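Local coordinates for beta-N-acetylglucosaminidase (Thermotoga maritima, PDB 3WO8), which probably hydrolyses terminal non-reducing N-acetyl-D-hexosamine residues from N-acetyl-beta-D-hexosaminides, as a dimeric member of glycosyl hydrolase family 3, at residues F414-P419 against V439-F444; D250-S255 against G281-L286; D146-A151 against D201-R206; G23-N28 against I45-L50. All coordinates share one frame; numbering follows the deposited sequence.

Overall arrangement
The four contacts illustrate how chemistry follows position in an alpha/beta enzyme. Interactions 2 and 4 belong to one parallel barrel sheet and meet through strands 283-286 and 20-24, where L286 O and G23 N are 2.8 Å apart. Interaction 2 is fully buried and rich in hydrogen bonds. Interaction 4, at strand ends, is partly buried and has one hydrogen bond between its segments. Interaction 3, its centre about 21 Å from that of interaction 2, is only partly buried and joins two outer helices chiefly by apolar contacts, without hydrogen bonds. Interaction 1, buried, repeats the parallel strand pairing in the C-terminal domain, about 32 Å from interaction 4 between centres; both reach the second subunit.

Interaction 1 (F414-P419 against V439-F444); sequences FVADIP and VLRNPF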
loop_
_atom_site.group_PDB
_atom_site.type_symbol
_atom_site.label_atom_id
_atom_site.label_comp_id
_atom_site.label_asym_id
_atom_site.label_seq_id
_atom_site.Cartn_x
_atom_site.Cartn_y
_atom_site.Cartn_z
ATOM N N PHE B 414 -17.907 -3.069 22.756
ATOM C CA PHE B 414 -16.521 -3.113 22.370
ATOM C C PHE B 414 -15.795 -2.206 23.341
ATOM O O PHE B 414 -16.106 -1.026 23.435
ATOM C CB PHE B 414 -16.359 -2.614 20.959
ATOM C CG PHE B 414 -17.007 -3.477 19.923
ATOM C CD1 PHE B 414 -18.299 -3.270 19.559
ATOM C CD2 PHE B 414 -16.266 -4.426 19.226
ATOM C CE1 PHE B 414 -18.878 -4.058 18.572
ATOM C CE2 PHE B 414 -16.827 -5.220 18.246
ATOM C CZ PHE B 414 -18.142 -5.023 17.913
ATOM N N VAL B 415 -14.830 -2.791 24.048
ATOM C CA VAL B 415 -14.135 -2.170 25.148
ATOM C C VAL B 415 -12.689 -1.911 24.786
ATOM O O VAL B 415 -11.943 -2.829 24.474
ATOM C CB VAL B 415 -14.127 -3.103 26.361
ATOM C CG1 VAL B 415 -13.432 -2.426 27.516
ATOM C CG2 VAL B 415 -15.540 -3.477 26.749
ATOM N N ALA B 416 -12.304 -0.648 24.817
ATOM C CA ALA B 416 -10.924 -0.262 24.628
ATOM C C ALA B 416 -10.208 -0.453 25.946
ATOM O O ALA B 416 -9.208 -1.159 26.044
ATOM C CB ALA B 416 -10.849 1.202 24.188
ATOM N N ASP B 417 -10.731 0.196 26.967
ATOM C CA ASP B 417 -10.222 0.051 28.298
ATOM C C ASP B 417 -11.264 0.503 29.311
ATOM O O ASP B 417 -12.357 0.951 28.957
ATOM C CB ASP B 417 -8.896 0.813 28.452
ATOM C CG ASP B 417 -9.058 2.317 28.425
ATOM O OD1 ASP B 417 -9.482 2.844 27.386
ATOM O OD2 ASP B 417 -8.719 2.968 29.431
ATOM N N ILE B 418 -10.924 0.376 30.581
ATOM C CA ILE B 418 -11.853 0.685 31.655
ATOM C C ILE B 418 -11.108 1.576 32.667
ATOM O O ILE B 418 -10.529 1.098 33.623
ATOM C CB ILE B 418 -12.428 -0.617 32.255
ATOM C CG1 ILE B 418 -11.347 -1.681 32.483
ATOM C CG2 ILE B 418 -13.373 -1.283 31.269
ATOM C CD1 ILE B 418 -10.239 -1.365 33.477
ATOM N N PRO B 419 -11.089 2.891 32.439
ATOM C CA PRO B 419 -10.247 3.733 33.298
ATOM C C PRO B 419 -10.797 3.986 34.707
ATOM O O PRO B 419 -10.020 4.140 35.637
ATOM C CB PRO B 419 -10.153 5.050 32.521
ATOM C CG PRO B 419 -11.375 5.085 31.669
ATOM C CD PRO B 419 -11.859 3.673 31.459
ATOM N N VAL B 439 -13.163 -7.522 24.356
ATOM C CA VAL B 439 -11.953 -6.976 24.974
ATOM C C VAL B 439 -10.948 -6.840 23.833
ATOM O O VAL B 439 -10.371 -7.819 23.307
ATOM C CB VAL B 439 -11.438 -7.842 26.147
ATOM C CG1 VAL B 439 -10.088 -7.339 26.648
ATOM C CG2 VAL B 439 -12.452 -7.831 27.282
ATOM N N LEU B 440 -10.795 -5.594 23.427
ATOM C CA LEU B 440 -10.099 -5.254 22.188
ATOM C C LEU B 440 -8.608 -5.087 22.354
ATOM O O LEU B 440 -7.854 -5.367 21.420
ATOM C CB LEU B 440 -10.711 -3.987 21.593
ATOM C CG LEU B 440 -11.615 -4.151 20.351
ATOM C CD1 LEU B 440 -12.186 -5.547 20.098
ATOM C CD2 LEU B 440 -12.729 -3.124 20.411
ATOM N N ARG B 441 -8.194 -4.695 23.560
ATOM C CA ARG B 441 -6.816 -4.312 23.820
ATOM C C ARG B 441 -6.135 -5.164 24.895
ATOM O O ARG B 441 -5.486 -6.170 24.615
ATOM C CB ARG B 441 -6.750 -2.811 24.123
ATOM C CG ARG B 441 -7.125 -1.967 22.912
ATOM C CD ARG B 441 -7.071 -0.501 23.226
ATOM N NE ARG B 441 -5.698 -0.037 23.411
ATOM C CZ ARG B 441 -5.236 1.144 22.997
ATOM N NH1 ARG B 441 -6.045 1.989 22.341
ATOM N NH2 ARG B 441 -3.954 1.474 23.222
ATOM N N ASN B 442 -6.266 -4.756 26.127
ATOM C CA ASN B 442 -5.548 -5.413 27.192
ATOM C C ASN B 442 -6.323 -6.587 27.729
ATOM O O ASN B 442 -7.367 -6.404 28.326
ATOM C CB ASN B 442 -5.344 -4.415 28.305
ATOM C CG ASN B 442 -4.294 -4.864 29.316
ATOM O OD1 ASN B 442 -3.958 -6.045 29.435
ATOM N ND2 ASN B 442 -3.768 -3.899 30.042
ATOM N N PRO B 443 -5.808 -7.799 27.556
ATOM C CA PRO B 443 -6.590 -8.959 27.997
ATOM C C PRO B 443 -6.726 -9.124 29.530
ATOM O O PRO B 443 -7.498 -9.959 30.001
ATOM C CB PRO B 443 -5.847 -10.163 27.349
ATOM C CG PRO B 443 -4.690 -9.576 26.594
ATOM C CD PRO B 443 -4.472 -8.189 27.094
ATOM N N PHE B 444 -5.969 -8.342 30.283
ATOM C CA PHE B 444 -6.146 -8.286 31.715
ATOM C C PHE B 444 -7.586 -7.913 32.013
ATOM O O PHE B 444 -8.183 -8.458 32.934
ATOM C CB PHE B 444 -5.192 -7.261 32.337
ATOM C CG PHE B 444 -5.636 -6.718 33.682
ATOM C CD1 PHE B 444 -5.343 -7.408 34.862
ATOM C CD2 PHE B 444 -6.307 -5.480 33.777
ATOM C CE1 PHE B 444 -5.713 -6.887 36.093
ATOM C CE2 PHE B 444 -6.691 -4.963 35.013
ATOM C CZ PHE B 444 -6.394 -5.667 36.167
#
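V415 O takes the backbone N-H of L440 in the one hydrogen bond that joins the two segments, a fairly straight bond (158° at the hydrogen) with L440 N to V415 O measuring 3.2 Å. With the bond from V415 N to F438, it forms the parallel bridge of V415 with V439, just where both strands run out. V439 is held on its far side by V455.

Side chains close in around this link. L440 reaches back with one methyl, CD2, which lies 3.7 Å from F414 CB and comes to the edge of the phenylalanine ring, near its plane. The F414 ring in turn stacks with that of F438. Further on, R441 lays its aliphatic stem against the A416 carbonyl: CB is 3.5 Å and CD 3.6 Å from A416 O, a van der Waals contact of the methylenes with the carbonyl oxygen. The chain then bends at chi3 (70°), and the guanidinium leaves the contact to form a salt bridge through NE with D139 of the second subunit. Y378 of helix 374-385 touches both A416 and R441.

Beyond, N442 OD1 accepts from F444 N at 3.2 Å, an Asx turn that folds the chain after the strand. Together, strands 411-415 and 435-439 with the intervening helix 421-429 form a beta-alpha-beta crossover of the C-terminal domain, whose strand-end loop carries R441 into the dimer interface.

Interaction 2 (D250-S255 against G281-L286); sequences DGLVIS and GNMILL
S255 OG receives the backbone N-H of L285 at 2.6 Å from L285 N, a nearly straight bond, while the backbone N of the same serine gives to M283 O at 2.8 Å. The hydroxyl oxygen sits between its own backbone N and carbonyl carbon (chi1 81°), which brings it across to the neighbouring strand. V253 O is gripped twice, by M283 N at 2.8 Å in the carbonyl plane and by N282 N at 2.9 Å from a direction tilted out of it.

N282 does a backbone's work with its side chain. Its OD1 accepts from V253 N at 2.9 Å, in the amide plane and on a lone pair, where a parallel strand would usually offer a carbonyl. R244 also donates to this oxygen and to G251 O, and S316 pairs with N282 ND2, so the buried amide is fixed at both ends.

Apolar groups fill in around these bonds. I254 CG1 lies 3.9 Å from M283 CB, both side chains being on one face of the sheet, and L252 CD2 meets M283 SD at 4.0 Å. F21 of strand 20-24 touches I254, M283 and L285, and V320 of helix 310-326 covers L252 and M283. Strands 253-257 and 283-286, joined through helix 269-279, make up a beta-alpha-beta unit whose parallel strands are the seventh and eighth of the TIM barrel.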
loop_
_atom_site.group_PDB
_atom_site.type_symbol
_atom_site.label_atom_id
_atom_site.label_comp_id
_atom_site.label_asym_id
_atom_site.label_seq_id
_atom_site.Cartn_x
_atom_site.Cartn_y
_atom_site.Cartn_z
ATOM N N ASP B 250 1.439 -21.086 -27.921
ATOM C CA ASP B 250 0.606 -22.210 -27.445
ATOM C C ASP B 250 0.263 -22.134 -25.964
ATOM O O ASP B 250 -0.215 -23.114 -25.372
ATOM C CB ASP B 250 1.257 -23.560 -27.754
ATOM C CG ASP B 250 2.531 -23.780 -26.989
ATOM O OD1 ASP B 250 3.158 -22.776 -26.613
ATOM O OD2 ASP B 250 2.912 -24.952 -26.784
ATOM N N GLY B 251 0.476 -20.947 -25.388
ATOM C CA GLY B 251 0.173 -20.684 -23.976
ATOM C C GLY B 251 -1.252 -20.223 -23.744
ATOM O O GLY B 251 -2.109 -20.448 -24.561
ATOM N N LEU B 252 -1.473 -19.527 -22.639
ATOM C CA LEU B 252 -2.812 -19.172 -22.136
ATOM C C LEU B 252 -3.475 -18.033 -22.886
ATOM O O LEU B 252 -2.922 -16.958 -23.047
ATOM C CB LEU B 252 -2.718 -18.809 -20.671
ATOM C CG LEU B 252 -3.967 -18.991 -19.842
ATOM C CD1 LEU B 252 -4.485 -20.409 -19.925
ATOM C CD2 LEU B 252 -3.645 -18.696 -18.388
ATOM N N VAL B 253 -4.653 -18.310 -23.404
ATOM C CA VAL B 253 -5.442 -17.308 -24.058
ATOM C C VAL B 253 -6.701 -17.130 -23.231
ATOM O O VAL B 253 -7.447 -18.107 -22.912
ATOM C CB VAL B 253 -5.789 -17.684 -25.495
ATOM C CG1 VAL B 253 -6.875 -16.750 -26.014
ATOM C CG2 VAL B 253 -4.543 -17.574 -26.366
ATOM N N ILE B 254 -6.927 -15.874 -22.869
ATOM C CA ILE B 254 -8.025 -15.569 -22.001
ATOM C C ILE B 254 -8.894 -14.582 -22.721
ATOM O O ILE B 254 -8.402 -13.725 -23.463
ATOM C CB ILE B 254 -7.562 -15.035 -20.632
ATOM C CG1 ILE B 254 -8.750 -15.028 -19.673
ATOM C CG2 ILE B 254 -6.938 -13.633 -20.754
ATOM C CD1 ILE B 254 -8.433 -14.512 -18.286
ATOM N N SER B 255 -10.195 -14.737 -22.520
ATOM C CA SER B 255 -11.169 -13.803 -23.087
ATOM C C SER B 255 -11.175 -12.472 -22.328
ATOM O O SER B 255 -10.890 -12.445 -21.132
ATOM C CB SER B 255 -12.565 -14.425 -23.032
ATOM O OG SER B 255 -13.146 -14.291 -21.744
ATOM N N GLY B 281 -9.374 -20.561 -27.659
ATOM C CA GLY B 281 -9.220 -19.705 -26.501
ATOM C C GLY B 281 -9.325 -20.651 -25.338
ATOM O O GLY B 281 -9.975 -21.674 -25.455
ATOM N N ASN B 282 -8.692 -20.327 -24.225
ATOM C CA ASN B 282 -8.625 -21.259 -23.135
ATOM C C ASN B 282 -9.506 -20.870 -21.984
ATOM O O ASN B 282 -10.328 -21.673 -21.549
ATOM C CB ASN B 282 -7.187 -21.380 -22.637
ATOM C CG ASN B 282 -6.222 -21.782 -23.732
ATOM O OD1 ASN B 282 -5.283 -21.057 -24.041
ATOM N ND2 ASN B 282 -6.445 -22.939 -24.310
ATOM N N MET B 283 -9.329 -19.661 -21.450
ATOM C CA MET B 283 -10.145 -19.270 -20.292
ATOM C C MET B 283 -11.149 -18.213 -20.667
ATOM O O MET B 283 -10.844 -17.240 -21.360
ATOM C CB MET B 283 -9.308 -18.818 -19.081
ATOM C CG MET B 283 -8.499 -19.936 -18.441
ATOM S SD MET B 283 -7.421 -19.305 -17.148
ATOM C CE MET B 283 -8.515 -19.650 -15.733
ATOM N N ILE B 284 -12.361 -18.462 -20.207
ATOM C CA ILE B 284 -13.484 -17.542 -20.381
ATOM C C ILE B 284 -13.534 -16.659 -19.141
ATOM O O ILE B 284 -13.580 -17.152 -18.002
ATOM C CB ILE B 284 -14.830 -18.299 -20.481
ATOM C CG1 ILE B 284 -14.873 -19.198 -21.725
ATOM C CG2 ILE B 284 -15.975 -17.328 -20.557
ATOM C CD1 ILE B 284 -15.790 -20.384 -21.527
ATOM N N LEU B 285 -13.522 -15.367 -19.380
ATOM C CA LEU B 285 -13.541 -14.408 -18.318
ATOM C C LEU B 285 -14.967 -13.906 -18.147
ATOM O O LEU B 285 -15.560 -13.267 -19.047
ATOM C CB LEU B 285 -12.610 -13.229 -18.635
ATOM C CG LEU B 285 -12.655 -12.090 -17.625
ATOM C CD1 LEU B 285 -12.384 -12.609 -16.220
ATOM C CD2 LEU B 285 -11.728 -10.946 -18.024
ATOM N N LEU B 286 -15.497 -14.196 -16.965
ATOM C CA LEU B 286 -16.718 -13.611 -16.492
ATOM C C LEU B 286 -16.389 -12.452 -15.495
ATOM O O LEU B 286 -16.086 -12.666 -14.307
ATOM C CB LEU B 286 -17.590 -14.705 -15.871
ATOM C CG LEU B 286 -17.878 -15.942 -16.746
ATOM C CD1 LEU B 286 -18.841 -16.918 -16.049
ATOM C CD2 LEU B 286 -18.403 -15.569 -18.131
#

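Interaction 3 (D146-A151 against D201-R206); sequences DPKIVA and DLLPFR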
loop_
_atom_site.group_PDB
_atom_site.type_symbol
_atom_site.label_atom_id
_atom_site.label_comp_id
_atom_site.label_asym_id
_atom_site.label_seq_id
_atom_site.Cartn_x
_atom_site.Cartn_y
_atom_site.Cartn_z
ATOM N N ASP B 146 4.409 4.878 -31.536
ATOM C CA ASP B 146 5.410 4.128 -32.295
ATOM C C ASP B 146 5.451 2.694 -31.788
ATOM O O ASP B 146 5.832 2.469 -30.656
ATOM C CB ASP B 146 6.789 4.790 -32.161
ATOM C CG ASP B 146 7.907 3.979 -32.804
ATOM O OD1 ASP B 146 7.638 2.947 -33.457
ATOM O OD2 ASP B 146 9.077 4.382 -32.660
ATOM N N PRO B 147 5.088 1.713 -32.636
ATOM C CA PRO B 147 5.023 0.303 -32.193
ATOM C C PRO B 147 6.334 -0.311 -31.742
ATOM O O PRO B 147 6.329 -1.291 -30.998
ATOM C CB PRO B 147 4.546 -0.438 -33.452
ATOM C CG PRO B 147 3.862 0.590 -34.270
ATOM C CD PRO B 147 4.665 1.844 -34.043
ATOM N N LYS B 148 7.429 0.228 -32.265
ATOM C CA LYS B 148 8.784 -0.182 -31.907
ATOM C C LYS B 148 8.903 -0.052 -30.386
ATOM O O LYS B 148 9.179 -1.033 -29.673
ATOM C CB LYS B 148 9.789 0.755 -32.605
ATOM C CG LYS B 148 11.167 0.185 -32.911
ATOM C CD LYS B 148 11.389 0.122 -34.423
ATOM C CE LYS B 148 10.564 -1.004 -35.046
ATOM N NZ LYS B 148 9.912 -0.601 -36.315
ATOM N N ILE B 149 8.623 1.173 -29.926
ATOM C CA ILE B 149 8.710 1.569 -28.530
ATOM C C ILE B 149 7.800 0.725 -27.626
ATOM O O ILE B 149 8.201 0.208 -26.549
ATOM C CB ILE B 149 8.365 3.051 -28.420
ATOM C CG1 ILE B 149 9.510 3.875 -29.016
ATOM C CG2 ILE B 149 8.174 3.444 -26.968
ATOM C CD1 ILE B 149 9.180 5.345 -29.218
ATOM N N VAL B 150 6.580 0.554 -28.094
ATOM C CA VAL B 150 5.597 -0.254 -27.379
ATOM C C VAL B 150 6.105 -1.694 -27.196
ATOM O O VAL B 150 5.905 -2.324 -26.144
ATOM C CB VAL B 150 4.246 -0.287 -28.118
ATOM C CG1 VAL B 150 3.192 -1.020 -27.287
ATOM C CG2 VAL B 150 3.789 1.125 -28.488
ATOM N N ALA B 151 6.766 -2.208 -28.224
ATOM C CA ALA B 151 7.279 -3.567 -28.189
ATOM C C ALA B 151 8.298 -3.705 -27.085
ATOM O O ALA B 151 8.211 -4.607 -26.236
ATOM C CB ALA B 151 7.904 -3.920 -29.522
ATOM N N ASP B 201 0.043 -2.866 -35.051
ATOM C CA ASP B 201 -0.598 -3.306 -33.803
ATOM C C ASP B 201 -0.086 -4.633 -33.225
ATOM O O ASP B 201 -0.061 -4.820 -31.998
ATOM C CB ASP B 201 -2.122 -3.412 -34.005
ATOM C CG ASP B 201 -2.717 -2.132 -34.556
ATOM O OD1 ASP B 201 -2.290 -1.710 -35.670
ATOM O OD2 ASP B 201 -3.574 -1.535 -33.853
ATOM N N LEU B 202 0.282 -5.559 -34.108
ATOM C CA LEU B 202 0.724 -6.887 -33.671
ATOM C C LEU B 202 2.206 -6.898 -33.407
ATOM O O LEU B 202 2.696 -7.829 -32.780
ATOM C CB LEU B 202 0.378 -7.969 -34.696
ATOM C CG LEU B 202 -1.080 -8.375 -34.715
ATOM C CD1 LEU B 202 -1.499 -8.716 -36.115
ATOM C CD2 LEU B 202 -1.307 -9.567 -33.815
ATOM N N LEU B 203 2.912 -5.877 -33.879
ATOM C CA LEU B 203 4.346 -5.825 -33.669
ATOM C C LEU B 203 4.680 -6.156 -32.210
ATOM O O LEU B 203 5.349 -7.166 -31.966
ATOM C CB LEU B 203 4.988 -4.505 -34.162
ATOM C CG LEU B 203 6.506 -4.482 -33.953
ATOM C CD1 LEU B 203 7.134 -5.753 -34.474
ATOM C CD2 LEU B 203 7.192 -3.303 -34.631
ATOM N N PRO B 204 4.134 -5.387 -31.238
ATOM C CA PRO B 204 4.392 -5.687 -29.831
ATOM C C PRO B 204 3.992 -7.088 -29.380
ATOM O O PRO B 204 4.647 -7.669 -28.531
ATOM C CB PRO B 204 3.528 -4.651 -29.085
ATOM C CG PRO B 204 3.196 -3.597 -30.082
ATOM C CD PRO B 204 3.067 -4.372 -31.358
ATOM N N PHE B 205 2.907 -7.621 -29.913
ATOM C CA PHE B 205 2.423 -8.955 -29.485
ATOM C C PHE B 205 3.405 -10.026 -29.947
ATOM O O PHE B 205 3.630 -11.026 -29.255
ATOM C CB PHE B 205 0.972 -9.215 -29.975
ATOM C CG PHE B 205 -0.058 -8.332 -29.292
ATOM C CD1 PHE B 205 -0.347 -7.064 -29.775
ATOM C CD2 PHE B 205 -0.678 -8.741 -28.124
ATOM C CE1 PHE B 205 -1.255 -6.244 -29.120
ATOM C CE2 PHE B 205 -1.596 -7.935 -27.479
ATOM C CZ PHE B 205 -1.879 -6.679 -27.971
ATOM N N ARG B 206 4.022 -9.771 -31.095
ATOM C CA ARG B 206 4.984 -10.694 -31.671
ATOM C C ARG B 206 6.232 -10.654 -30.856
ATOM O O ARG B 206 6.770 -11.691 -30.497
ATOM C CB ARG B 206 5.342 -10.298 -33.115
ATOM C CG ARG B 206 4.145 -10.029 -34.005
ATOM C CD ARG B 206 4.424 -10.226 -35.459
ATOM N NE ARG B 206 4.686 -8.998 -36.211
ATOM C CZ ARG B 206 5.800 -8.755 -36.896
ATOM N NH1 ARG B 206 6.776 -9.635 -36.889
ATOM N NH2 ARG B 206 5.942 -7.637 -37.595
#
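L203 extends its CD2 methyl between two residues of the opposing helix, standing 4.1 Å from P147 CB and equally far from K148 CE. Its CG is anti to the backbone N (chi1 -179°), which carries the branched end across the gap, while the other methyl, CD1, lies against one face of the R206 guanidinium, 3.8 Å above its plane and towards the rim. That guanidinium makes a cation-pi contact with W198. K148 starts out away from L203, and bends at chi2 and chi3 bring CE back to L203 CD2.

P204 fills the deeper part. Its ring carbon CG rests 3.8 Å from V150 CG1, the valine branch that is anti to its backbone N (chi1 -174°). With the small A151 next to this proline, the backbones themselves come close: A151 CA and P204 CA are 3.9 Å apart. L129, from a loop, touches V150 as well.

No hydrogen bond crosses the contact. D146 instead caps its own helix, taking the K148 N-H on OD1 at 3.0 Å. Helices 147-164 and 203-211 flank strand 167-173 in sequence, and the contact joins their N-terminal turns as neighbouring outer helices of the TIM barrel.

Interaction 4 (G23-N28 against I45-L50); sequences GFNDFN and IYPGVL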
loop_
_atom_site.group_PDB
_atom_site.type_symbol
_atom_site.label_atom_id
_atom_site.label_comp_id
_atom_site.label_asym_id
_atom_site.label_seq_id
_atom_site.Cartn_x
_atom_site.Cartn_y
_atom_site.Cartn_z
ATOM N N GLY B 23 -14.659 -12.560 -11.917
ATOM C CA GLY B 23 -14.427 -11.320 -11.176
ATOM C C GLY B 23 -15.278 -11.295 -9.928
ATOM O O GLY B 23 -16.452 -11.634 -9.976
ATOM N N PHE B 24 -14.669 -10.889 -8.815
ATOM C CA PHE B 24 -15.358 -10.721 -7.531
ATOM C C PHE B 24 -15.168 -9.332 -6.941
ATOM O O PHE B 24 -14.046 -8.867 -6.719
ATOM C CB PHE B 24 -14.888 -11.750 -6.504
ATOM C CG PHE B 24 -14.959 -13.152 -6.993
ATOM C CD1 PHE B 24 -14.084 -13.595 -7.946
ATOM C CD2 PHE B 24 -15.907 -14.029 -6.485
ATOM C CE1 PHE B 24 -14.149 -14.896 -8.399
ATOM C CE2 PHE B 24 -15.990 -15.332 -6.941
ATOM C CZ PHE B 24 -15.110 -15.763 -7.906
ATOM N N ASN B 25 -16.293 -8.688 -6.683
ATOM C CA ASN B 25 -16.314 -7.385 -6.076
ATOM C C ASN B 25 -16.717 -7.479 -4.630
ATOM O O ASN B 25 -16.870 -6.453 -3.978
ATOM C CB ASN B 25 -17.270 -6.448 -6.822
ATOM C CG ASN B 25 -16.975 -4.982 -6.538
ATOM O OD1 ASN B 25 -17.845 -4.186 -6.142
ATOM N ND2 ASN B 25 -15.738 -4.622 -6.737
ATOM N N ASP B 26 -16.882 -8.700 -4.125
ATOM C CA ASP B 26 -17.209 -8.891 -2.715
ATOM C C ASP B 26 -16.754 -10.286 -2.270
ATOM O O ASP B 26 -16.301 -11.121 -3.070
ATOM C CB ASP B 26 -18.718 -8.617 -2.404
ATOM C CG ASP B 26 -19.005 -8.338 -0.875
ATOM O OD1 ASP B 26 -18.212 -7.674 -0.166
ATOM O OD2 ASP B 26 -20.038 -8.791 -0.356
ATOM N N PHE B 27 -16.824 -10.514 -0.964
ATOM C CA PHE B 27 -16.513 -11.811 -0.398
ATOM C C PHE B 27 -17.512 -12.172 0.736
ATOM O O PHE B 27 -17.702 -11.433 1.731
ATOM C CB PHE B 27 -15.052 -11.856 0.052
ATOM C CG PHE B 27 -14.634 -13.196 0.605
ATOM C CD1 PHE B 27 -14.388 -14.262 -0.235
ATOM C CD2 PHE B 27 -14.501 -13.391 1.946
ATOM C CE1 PHE B 27 -14.026 -15.499 0.273
ATOM C CE2 PHE B 27 -14.129 -14.619 2.452
ATOM C CZ PHE B 27 -13.904 -15.676 1.616
ATOM N N ASN B 28 -18.178 -13.301 0.549
ATOM C CA ASN B 28 -19.277 -13.672 1.403
ATOM C C ASN B 28 -19.678 -15.103 1.130
ATOM O O ASN B 28 -19.065 -15.764 0.302
ATOM C CB ASN B 28 -20.450 -12.774 1.097
ATOM C CG ASN B 28 -20.716 -12.691 -0.369
ATOM O OD1 ASN B 28 -20.711 -13.689 -1.064
ATOM N ND2 ASN B 28 -20.904 -11.488 -0.857
ATOM N N ILE B 45 -9.833 -10.079 -8.640
ATOM C CA ILE B 45 -10.342 -9.347 -7.455
ATOM C C ILE B 45 -10.477 -7.865 -7.707
ATOM O O ILE B 45 -9.528 -7.222 -8.162
ATOM C CB ILE B 45 -9.392 -9.515 -6.293
ATOM C CG1 ILE B 45 -9.030 -10.992 -6.193
ATOM C CG2 ILE B 45 -10.027 -9.027 -5.027
ATOM C CD1 ILE B 45 -8.447 -11.409 -4.848
ATOM N N TYR B 46 -11.659 -7.321 -7.409
ATOM C CA TYR B 46 -11.952 -5.931 -7.678
ATOM C C TYR B 46 -11.941 -5.039 -6.430
ATOM O O TYR B 46 -11.938 -5.544 -5.262
ATOM C CB TYR B 46 -13.329 -5.839 -8.250
ATOM C CG TYR B 46 -13.607 -6.463 -9.601
ATOM C CD1 TYR B 46 -12.880 -6.109 -10.737
ATOM C CD2 TYR B 46 -14.671 -7.322 -9.749
ATOM C CE1 TYR B 46 -13.181 -6.647 -11.968
ATOM C CE2 TYR B 46 -14.991 -7.840 -10.966
ATOM C CZ TYR B 46 -14.238 -7.503 -12.069
ATOM O OH TYR B 46 -14.569 -8.057 -13.264
ATOM N N PRO B 47 -11.941 -3.698 -6.649
ATOM C CA PRO B 47 -11.807 -2.744 -5.540
ATOM C C PRO B 47 -12.771 -2.992 -4.370
ATOM O O PRO B 47 -12.494 -2.636 -3.232
ATOM C CB PRO B 47 -12.038 -1.402 -6.221
ATOM C CG PRO B 47 -11.435 -1.586 -7.567
ATOM C CD PRO B 47 -11.765 -3.009 -7.946
ATOM N N GLY B 48 -13.879 -3.637 -4.644
ATOM C CA GLY B 48 -14.838 -4.003 -3.602
ATOM C C GLY B 48 -14.199 -4.869 -2.554
ATOM O O GLY B 48 -14.573 -4.799 -1.433
ATOM N N VAL B 49 -13.226 -5.694 -2.922
ATOM C CA VAL B 49 -12.479 -6.491 -1.936
ATOM C C VAL B 49 -11.155 -5.819 -1.579
ATOM O O VAL B 49 -10.848 -5.676 -0.394
ATOM C CB VAL B 49 -12.182 -7.913 -2.447
ATOM C CG1 VAL B 49 -11.484 -8.739 -1.374
ATOM C CG2 VAL B 49 -13.477 -8.630 -2.843
ATOM N N LEU B 50 -10.407 -5.361 -2.591
ATOM C CA LEU B 50 -9.085 -4.738 -2.364
ATOM C C LEU B 50 -9.179 -3.608 -1.382
ATOM O O LEU B 50 -8.448 -3.533 -0.417
ATOM C CB LEU B 50 -8.444 -4.237 -3.651
ATOM C CG LEU B 50 -8.325 -5.308 -4.755
ATOM C CD1 LEU B 50 -7.784 -4.776 -6.100
ATOM C CD2 LEU B 50 -7.480 -6.471 -4.258
#
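Y46 N donates to F24 O at 2.9 Å, one of the two bonds of the parallel bridge between F24 and I45, the other running between F24 and L44. The tyrosine ring then lies along the neighbouring strand 20-24: CE2 sits 3.5 Å from G23 CA, and CD2 comes equally near F24 O. Having CG anti to the carbonyl carbon (chi1 -65°) swings the ring to G23, and its hydroxyl bonds to G287 O. The amide of N25 crosses the tyrosine side chain at about a right angle, their planes 62° apart, with N25 ND2 3.1 Å from Y46 CB and N25 OD1 in a weak hydrogen bond to Q370 of the second subunit.

G48 comes up against N25, its CA 3.2 Å from N25 O in a C-H...O contact. Beside it V49 turns CG2 towards the backbone of D26, 3.6 Å from D26 N.

The short helix 47-50 sets these groups in place. At its N-cap, Y46 O receives V49 N at 2.7 Å and L50 N at 3.1 Å. On the other segment D26 OD2 holds N28 ND2, D26 OD1 pairs with R387, and N28 OD1 caps the following helix at V31 N. The same Q370 packs on Y46 and P47. The whole marks the C-terminal ends of the first two strands of the TIM barrel, the rim on which barrel enzymes carry their active sites.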